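Local coordinates for protein probable amino acid aminotransferase (Mycobacterium tuberculosis, PDB 6Q1S) that is probably an amino acid aminotransferase of class IV, modelled here with 4'-deoxy-4'-aminopyridoxal-5'-phosphate and 2-oxoglutaric acid bound, at residues G249-S254 / E277-L282; Q220-E225 / D284-S289. One frame throughout, in Å; residues are numbered along the deposited sequence.

In the fold
Both contacts use helix 275-286, and their centres lie about 11 Å apart. In contact 1 the first half of this helix lies against strand 249-254; in contact 2 its C-terminal part and the turn from Ala286 to Ser289 meet helix 218-229. Leu223 bridges the two: its CD2 lies 3.6 Å from Phe279 CZ, and its CD1 is the same distance from Leu282 O. Strand 249-254 runs from the aromatic stack to Ser254 beside the phosphate of 4'-deoxy-4'-aminopyridoxal-5'-phosphate, while the side chain of Ala222 is about 8 Å from that ligand. Thr218 and Thr219, just ahead of segment 220-225, hydrogen-bond to it, which ties helix 218-229 to the same pocket.

Contact 1 of 2, residues G249-S254 / E277-L282; sequences GIWLVS and EVFAEL. With PMP (4'-deoxy-4'-aminopyridoxal-5'-phosphate), chain G.
Trp251 and Phe279 form a face-to-face aromatic stack, the dominant interaction between strand 249-254 and helix 275-286. The phenyl ring lies over the six-membered part of the indole with centroids 3.5 Å apart and planes only 3° from parallel. Its CE2 reaches toward the five-membered part, 3.3 Å from Trp251 CG. Phe279 holds CG anti to its backbone N (chi1 -167°), which carries the ring off the helix toward the strand. The broad indole suits this place because it offers a flat surface to the phenyl ring, while its opposite face rests on backbone: Gly249 C lies 3.4 Å above the plane near the rim.

Aliphatic packing is slighter. Val253, two residues along on the same side of the strand, brings CG2 to the phenyl edge, 4.4 Å from Phe279 CE2; a compact branched residue fits beside the ring.

Farther along, the backbone meets 4'-deoxy-4'-aminopyridoxal-5'-phosphate, Ser254 CA lying 3.3 Å from PMP O1P. Ser254 also lines the 2-oxoglutaric acid pocket.

Strand 249-254 runs antiparallel between strands 189-194 and 258-265. Val191 of the former touches both Val253 and Phe279, so the helix packs across two adjacent strands of the sheet.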
ATOM      1  N   GLY B 249      19.330 -11.941 -22.521  1.00 32.98           N
ATOM      2  CA  GLY B 249      17.939 -12.148 -22.175  1.00 32.46           C
ATOM      3  C   GLY B 249      17.553 -11.387 -20.926  1.00 31.62           C
ATOM      4  O   GLY B 249      18.404 -11.116 -20.076  1.00 31.50           O
ATOM      5  N   ILE B 250      16.279 -11.024 -20.811  1.00 31.09           N
ATOM      6  CA  ILE B 250      15.733 -10.418 -19.604  1.00 30.29           C
ATOM      7  C   ILE B 250      14.572 -11.284 -19.149  1.00 30.04           C
ATOM      8  O   ILE B 250      13.754 -11.715 -19.967  1.00 30.25           O
ATOM      9  CB  ILE B 250      15.260  -8.965 -19.824  1.00 29.85           C
ATOM     10  CG1 ILE B 250      16.304  -8.149 -20.587  1.00 30.24           C
ATOM     11  CG2 ILE B 250      14.939  -8.300 -18.493  1.00 29.09           C
ATOM     12  CD1 ILE B 250      15.792  -6.781 -20.997  1.00 29.93           C
ATOM     13  N   TRP B 251      14.498 -11.537 -17.848  1.00 29.62           N
ATOM     14  CA  TRP B 251      13.419 -12.327 -17.280  1.00 29.36           C
ATOM     15  C   TRP B 251      12.856 -11.626 -16.059  1.00 28.58           C
ATOM     16  O   TRP B 251      13.594 -11.005 -15.289  1.00 28.34           O
ATOM     17  CB  TRP B 251      13.890 -13.727 -16.887  1.00 29.81           C
ATOM     18  CG  TRP B 251      14.402 -14.521 -18.033  1.00 30.62           C
ATOM     19  CD1 TRP B 251      13.697 -15.389 -18.812  1.00 31.01           C
ATOM     20  CD2 TRP B 251      15.737 -14.517 -18.541  1.00 31.19           C
ATOM     21  NE1 TRP B 251      14.513 -15.931 -19.773  1.00 31.78           N
ATOM     22  CE2 TRP B 251      15.772 -15.412 -19.629  1.00 31.90           C
ATOM     23  CE3 TRP B 251      16.908 -13.846 -18.181  1.00 31.19           C
ATOM     24  CZ2 TRP B 251      16.932 -15.652 -20.357  1.00 32.61           C
ATOM     25  CZ3 TRP B 251      18.056 -14.085 -18.903  1.00 31.89           C
ATOM     26  CH2 TRP B 251      18.061 -14.981 -19.980  1.00 32.58           C
ATOM     27  N   LEU B 252      11.545 -11.732 -15.893  1.00 28.21           N
ATOM     28  CA  LEU B 252      10.860 -11.264 -14.696  1.00 27.49           C
ATOM     29  C   LEU B 252      10.595 -12.502 -13.849  1.00 28.48           C
ATOM     30  O   LEU B 252       9.689 -13.289 -14.139  1.00 31.58           O
ATOM     31  CB  LEU B 252       9.585 -10.516 -15.061  1.00 27.08           C
ATOM     32  CG  LEU B 252       9.872  -9.285 -15.921  1.00 27.10           C
ATOM     33  CD1 LEU B 252       8.587  -8.667 -16.407  1.00 26.81           C
ATOM     34  CD2 LEU B 252      10.699  -8.272 -15.143  1.00 26.77           C
ATOM     35  N   VAL B 253      11.406 -12.682 -12.814  1.00 27.48           N
ATOM     36  CA  VAL B 253      11.411 -13.899 -12.014  1.00 27.65           C
ATOM     37  C   VAL B 253      10.585 -13.689 -10.753  1.00 27.00           C
ATOM     38  O   VAL B 253      10.690 -12.649 -10.091  1.00 28.23           O
ATOM     39  CB  VAL B 253      12.856 -14.308 -11.672  1.00 28.09           C
ATOM     40  CG1 VAL B 253      12.894 -15.705 -11.106  1.00 28.44           C
ATOM     41  CG2 VAL B 253      13.736 -14.208 -12.912  1.00 28.66           C
ATOM     42  N   SER B 254       9.777 -14.687 -10.409  1.00 27.05           N
ATOM     43  CA  SER B 254       8.928 -14.638  -9.227  1.00 26.51           C
ATOM     44  C   SER B 254       8.567 -16.069  -8.845  1.00 26.84           C
ATOM     45  O   SER B 254       8.921 -17.024  -9.540  1.00 27.48           O
ATOM     46  CB  SER B 254       7.680 -13.782  -9.463  1.00 26.13           C
ATOM     47  OG  SER B 254       6.836 -14.356 -10.446  1.00 28.25           O
ATOM     48  N   GLU B 277      16.423 -21.021 -23.578  1.00 43.21           N
ATOM     49  CA  GLU B 277      15.809 -22.325 -23.345  1.00 43.94           C
ATOM     50  C   GLU B 277      16.349 -22.972 -22.077  1.00 43.12           C
ATOM     51  O   GLU B 277      15.615 -23.695 -21.394  1.00 44.93           O
ATOM     52  CB  GLU B 277      16.008 -23.264 -24.540  1.00 45.80           C
ATOM     53  CG  GLU B 277      15.488 -22.772 -25.892  1.00 48.38           C
ATOM     54  CD  GLU B 277      16.425 -21.803 -26.569  1.00 51.21           C
ATOM     55  OE1 GLU B 277      17.604 -21.772 -26.175  1.00 52.39           O
ATOM     56  OE2 GLU B 277      16.004 -21.117 -27.526  1.00 52.00           O
ATOM     57  N   VAL B 278      17.618 -22.733 -21.747  1.00 41.08           N
ATOM     58  CA  VAL B 278      18.166 -23.319 -20.530  1.00 39.96           C
ATOM     59  C   VAL B 278      17.724 -22.517 -19.309  1.00 41.11           C
ATOM     60  O   VAL B 278      17.631 -23.065 -18.204  1.00 43.91           O
ATOM     61  CB  VAL B 278      19.701 -23.425 -20.610  1.00 38.92           C
ATOM     62  CG1 VAL B 278      20.347 -22.052 -20.563  1.00 38.98           C
ATOM     63  CG2 VAL B 278      20.235 -24.309 -19.490  1.00 37.82           C
ATOM     64  N   PHE B 279      17.424 -21.226 -19.487  1.00 38.21           N
ATOM     65  CA  PHE B 279      17.099 -20.378 -18.344  1.00 33.80           C
ATOM     66  C   PHE B 279      15.847 -20.867 -17.634  1.00 33.39           C
ATOM     67  O   PHE B 279      15.798 -20.899 -16.399  1.00 32.98           O
ATOM     68  CB  PHE B 279      16.926 -18.926 -18.790  1.00 33.29           C
ATOM     69  CG  PHE B 279      16.899 -17.947 -17.651  1.00 32.49           C
ATOM     70  CD1 PHE B 279      18.059 -17.314 -17.239  1.00 32.48           C
ATOM     71  CD2 PHE B 279      15.717 -17.668 -16.984  1.00 31.80           C
ATOM     72  CE1 PHE B 279      18.039 -16.417 -16.189  1.00 31.79           C
ATOM     73  CE2 PHE B 279      15.692 -16.774 -15.933  1.00 31.10           C
ATOM     74  CZ  PHE B 279      16.853 -16.146 -15.536  1.00 31.10           C
ATOM     75  N   ALA B 280      14.820 -21.250 -18.396  1.00 33.52           N
ATOM     76  CA  ALA B 280      13.605 -21.767 -17.779  1.00 33.20           C
ATOM     77  C   ALA B 280      13.897 -23.047 -17.008  1.00 33.61           C
ATOM     78  O   ALA B 280      13.354 -23.263 -15.917  1.00 36.23           O
ATOM     79  CB  ALA B 280      12.535 -22.009 -18.842  1.00 33.40           C
ATOM     80  N   GLU B 281      14.757 -23.905 -17.559  1.00 34.45           N
ATOM     81  CA  GLU B 281      15.177 -25.099 -16.835  1.00 34.92           C
ATOM     82  C   GLU B 281      15.970 -24.744 -15.585  1.00 34.58           C
ATOM     83  O   GLU B 281      15.867 -25.436 -14.567  1.00 34.58           O
ATOM     84  CB  GLU B 281      15.998 -26.001 -17.754  1.00 35.92           C
ATOM     85  CG  GLU B 281      15.266 -26.408 -19.021  1.00 36.36           C
ATOM     86  CD  GLU B 281      16.152 -27.166 -19.988  1.00 37.35           C
ATOM     87  OE1 GLU B 281      16.261 -28.403 -19.853  1.00 38.01           O
ATOM     88  OE2 GLU B 281      16.748 -26.523 -20.878  1.00 37.52           O
ATOM     89  N   LEU B 282      16.767 -23.672 -15.642  1.00 34.31           N
ATOM     90  CA  LEU B 282      17.508 -23.236 -14.461  1.00 33.98           C
ATOM     91  C   LEU B 282      16.563 -22.782 -13.356  1.00 33.14           C
ATOM     92  O   LEU B 282      16.822 -23.015 -12.169  1.00 33.01           O
ATOM     93  CB  LEU B 282      18.477 -22.115 -14.831  1.00 33.89           C
ATOM     94  CG  LEU B 282      19.659 -22.480 -15.729  1.00 34.73           C
ATOM     95  CD1 LEU B 282      20.660 -21.337 -15.770  1.00 34.57           C
ATOM     96  CD2 LEU B 282      20.318 -23.757 -15.244  1.00 35.42           C
TER
HETATM   97  N1  PMP G 301       9.506  -7.990  -6.325  1.00 23.88           N
HETATM   98  C2  PMP G 301       8.244  -7.744  -5.900  1.00 23.40           C
HETATM   99  C2A PMP G 301       7.796  -6.328  -5.646  1.00 22.89           C
HETATM  100  C3  PMP G 301       7.297  -8.867  -5.683  1.00 23.42           C
HETATM  101  O3  PMP G 301       6.023  -8.646  -5.257  1.00 22.97           O
HETATM  102  C4  PMP G 301       7.790 -10.237  -5.950  1.00 23.99           C
HETATM  103  C4A PMP G 301       6.904 -11.445  -5.760  1.00 26.07           C
HETATM  104  N4A PMP G 301       5.751 -11.356  -6.673  1.00 26.70           N
HETATM  105  C5  PMP G 301       9.193 -10.370  -6.411  1.00 24.48           C
HETATM  106  C6  PMP G 301       9.971  -9.227  -6.570  1.00 24.39           C
HETATM  107  C5A PMP G 301       9.769 -11.738  -6.701  1.00 27.03           C
HETATM  108  O4P PMP G 301       9.859 -12.485  -5.489  1.00 28.54           O
HETATM  109  P   PMP G 301       9.702 -14.087  -5.498  1.00 29.28           P
HETATM  110  O1P PMP G 301       8.334 -14.431  -6.037  1.00 29.28           O
HETATM  111  O2P PMP G 301      10.776 -14.676  -6.383  1.00 32.23           O
HETATM  112  O3P PMP G 301       9.847 -14.607  -4.088  1.00 27.02           O

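Contact 2 of 2, residues Q220-E225 / D284-S289; sequences QQALFE and DAAIVS
Ala286 sets its methyl against the backbone of helix 218-229, with CB 3.7 Å from Leu223 N and 3.8 Å from Ala222 C. The small side chain suits this close approach: the CA atoms of Leu223 and Ala286 are only 5.0 Å apart. Ala222 answers from the other helix, its CB 4.0 Å from Ala286 CB and 3.7 Å from Ala286 O. Leu223 takes part through the base of its side chain, CB lying 4.3 Å from Ala286 CB, while its branches extend to Phe279, Leu282 and Val283.

Ser289 closes the contact with OG 4.0 Å from Ala222 CB. Its chi1 of 65° turns the hydroxyl back to donate to Ala286 O at 2.6 Å, in the carbonyl plane and on a lone pair (C=O...O angle 141°). The same oxygen accepts from Ser289 N in the type I turn from Ala286 to Ser289. Serine suits this place because its short side chain can both hydrogen-bond to the carbonyl and lie beside a methyl.

No hydrogen bond joins the two segments. Their association is van der Waals packing of small groups, while two donors from Ser289 satisfy the carbonyl that faces Ala222, consistent with a polar atom lying against a methyl in a buried contact.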
ATOM      1  N   GLN B 220      15.147 -15.712  -7.230  1.00 28.15           N
ATOM      2  CA  GLN B 220      16.425 -15.244  -7.757  1.00 28.52           C
ATOM      3  C   GLN B 220      17.594 -15.829  -6.974  1.00 28.95           C
ATOM      4  O   GLN B 220      18.586 -16.273  -7.565  1.00 29.68           O
ATOM      5  CB  GLN B 220      16.475 -13.716  -7.737  1.00 27.99           C
ATOM      6  CG  GLN B 220      17.838 -13.126  -8.090  1.00 28.34           C
ATOM      7  CD  GLN B 220      18.729 -12.922  -6.880  1.00 28.32           C
ATOM      8  OE1 GLN B 220      18.374 -12.211  -5.942  1.00 27.76           O
ATOM      9  NE2 GLN B 220      19.892 -13.559  -6.893  1.00 28.96           N
ATOM     10  N   GLN B 221      17.497 -15.844  -5.643  1.00 28.65           N
ATOM     11  CA  GLN B 221      18.593 -16.370  -4.836  1.00 30.80           C
ATOM     12  C   GLN B 221      18.776 -17.864  -5.063  1.00 30.41           C
ATOM     13  O   GLN B 221      19.909 -18.343  -5.196  1.00 34.20           O
ATOM     14  CB  GLN B 221      18.352 -16.076  -3.356  1.00 33.40           C
ATOM     15  CG  GLN B 221      18.307 -14.598  -3.020  1.00 35.99           C
ATOM     16  CD  GLN B 221      18.254 -14.345  -1.526  1.00 38.98           C
ATOM     17  OE1 GLN B 221      18.771 -15.132  -0.731  1.00 39.10           O
ATOM     18  NE2 GLN B 221      17.624 -13.243  -1.136  1.00 39.50           N
ATOM     19  N   ALA B 222      17.675 -18.618  -5.098  1.00 29.70           N
ATOM     20  CA  ALA B 222      17.772 -20.040  -5.400  1.00 30.40           C
ATOM     21  C   ALA B 222      18.290 -20.273  -6.811  1.00 30.97           C
ATOM     22  O   ALA B 222      18.990 -21.261  -7.059  1.00 31.71           O
ATOM     23  CB  ALA B 222      16.412 -20.713  -5.212  1.00 30.20           C
ATOM     24  N   LEU B 223      17.962 -19.376  -7.747  1.00 30.67           N
ATOM     25  CA  LEU B 223      18.523 -19.471  -9.090  1.00 31.21           C
ATOM     26  C   LEU B 223      20.029 -19.262  -9.065  1.00 31.65           C
ATOM     27  O   LEU B 223      20.772 -19.960  -9.764  1.00 32.39           O
ATOM     28  CB  LEU B 223      17.861 -18.454 -10.019  1.00 30.78           C
ATOM     29  CG  LEU B 223      18.420 -18.399 -11.443  1.00 31.31           C
ATOM     30  CD1 LEU B 223      18.108 -19.683 -12.194  1.00 31.94           C
ATOM     31  CD2 LEU B 223      17.879 -17.190 -12.194  1.00 30.84           C
ATOM     32  N   PHE B 224      20.501 -18.301  -8.269  1.00 31.25           N
ATOM     33  CA  PHE B 224      21.940 -18.095  -8.156  1.00 31.70           C
ATOM     34  C   PHE B 224      22.639 -19.319  -7.581  1.00 32.36           C
ATOM     35  O   PHE B 224      23.786 -19.602  -7.935  1.00 33.02           O
ATOM     36  CB  PHE B 224      22.240 -16.865  -7.300  1.00 31.15           C
ATOM     37  CG  PHE B 224      22.260 -15.575  -8.074  1.00 30.83           C
ATOM     38  CD1 PHE B 224      21.672 -15.492  -9.327  1.00 30.85           C
ATOM     39  CD2 PHE B 224      22.880 -14.447  -7.556  1.00 30.57           C
ATOM     40  CE1 PHE B 224      21.690 -14.308 -10.043  1.00 30.61           C
ATOM     41  CE2 PHE B 224      22.902 -13.260  -8.268  1.00 30.33           C
ATOM     42  CZ  PHE B 224      22.307 -13.193  -9.514  1.00 30.35           C
ATOM     43  N   GLU B 225      21.973 -20.054  -6.691  1.00 32.23           N
ATOM     44  CA  GLU B 225      22.602 -21.230  -6.101  1.00 32.89           C
ATOM     45  C   GLU B 225      22.783 -22.340  -7.133  1.00 33.67           C
ATOM     46  O   GLU B 225      23.857 -22.946  -7.232  1.00 34.42           O
ATOM     47  CB  GLU B 225      21.781 -21.732  -4.917  1.00 32.58           C
ATOM     48  CG  GLU B 225      21.689 -20.753  -3.762  1.00 33.87           C
ATOM     49  CD  GLU B 225      20.966 -21.347  -2.567  1.00 40.22           C
ATOM     50  OE1 GLU B 225      20.789 -20.631  -1.557  1.00 41.82           O
ATOM     51  OE2 GLU B 225      20.560 -22.529  -2.645  1.00 42.89           O
ATOM     52  N   ASP B 284      13.519 -23.920 -13.127  1.00 34.04           N
ATOM     53  CA  ASP B 284      12.825 -25.142 -12.738  1.00 34.10           C
ATOM     54  C   ASP B 284      13.583 -25.873 -11.638  1.00 33.30           C
ATOM     55  O   ASP B 284      12.988 -26.340 -10.660  1.00 33.12           O
ATOM     56  CB  ASP B 284      12.625 -26.044 -13.957  1.00 35.82           C
ATOM     57  CG  ASP B 284      11.534 -25.538 -14.882  1.00 35.98           C
ATOM     58  OD1 ASP B 284      10.698 -24.730 -14.425  1.00 35.03           O
ATOM     59  OD2 ASP B 284      11.509 -25.948 -16.062  1.00 36.82           O
ATOM     60  N   ALA B 285      14.902 -26.002 -11.790  1.00 33.80           N
ATOM     61  CA  ALA B 285      15.704 -26.637 -10.752  1.00 34.11           C
ATOM     62  C   ALA B 285      15.832 -25.765  -9.509  1.00 33.38           C
ATOM     63  O   ALA B 285      16.097 -26.293  -8.425  1.00 33.49           O
ATOM     64  CB  ALA B 285      17.092 -26.982 -11.290  1.00 34.87           C
ATOM     65  N   ALA B 286      15.646 -24.451  -9.640  1.00 32.68           N
ATOM     66  CA  ALA B 286      15.771 -23.563  -8.488  1.00 32.01           C
ATOM     67  C   ALA B 286      14.663 -23.815  -7.472  1.00 31.56           C
ATOM     68  O   ALA B 286      14.926 -23.951  -6.271  1.00 31.46           O
ATOM     69  CB  ALA B 286      15.762 -22.106  -8.948  1.00 31.42           C
ATOM     70  N   ILE B 287      13.414 -23.888  -7.938  1.00 31.33           N
ATOM     71  CA  ILE B 287      12.275 -24.061  -7.043  1.00 30.88           C
ATOM     72  C   ILE B 287      12.226 -25.440  -6.410  1.00 31.43           C
ATOM     73  O   ILE B 287      11.451 -25.655  -5.471  1.00 31.13           O
ATOM     74  CB  ILE B 287      10.966 -23.795  -7.812  1.00 30.57           C
ATOM     75  CG1 ILE B 287      10.859 -24.755  -8.996  1.00 31.87           C
ATOM     76  CG2 ILE B 287      10.906 -22.349  -8.275  1.00 29.96           C
ATOM     77  CD1 ILE B 287       9.496 -24.806  -9.629  1.00 33.10           C
ATOM     78  N   VAL B 288      13.041 -26.375  -6.895  1.00 32.26           N
ATOM     79  CA  VAL B 288      13.174 -27.706  -6.322  1.00 32.91           C
ATOM     80  C   VAL B 288      14.550 -27.912  -5.706  1.00 33.31           C
ATOM     81  O   VAL B 288      14.841 -28.998  -5.185  1.00 33.92           O
ATOM     82  CB  VAL B 288      12.862 -28.788  -7.380  1.00 35.52           C
ATOM     83  CG1 VAL B 288      12.777 -30.192  -6.786  1.00 37.47           C
ATOM     84  CG2 VAL B 288      11.548 -28.460  -8.077  1.00 34.75           C
ATOM     85  N   SER B 289      15.390 -26.873  -5.698  1.00 33.00           N
ATOM     86  CA  SER B 289      16.711 -26.991  -5.094  1.00 33.39           C
ATOM     87  C   SER B 289      16.619 -27.286  -3.602  1.00 33.26           C
ATOM     88  O   SER B 289      17.558 -27.843  -3.021  1.00 34.09           O
ATOM     89  CB  SER B 289      17.506 -25.707  -5.335  1.00 33.02           C
ATOM     90  OG  SER B 289      16.909 -24.605  -4.671  1.00 32.13           O
TER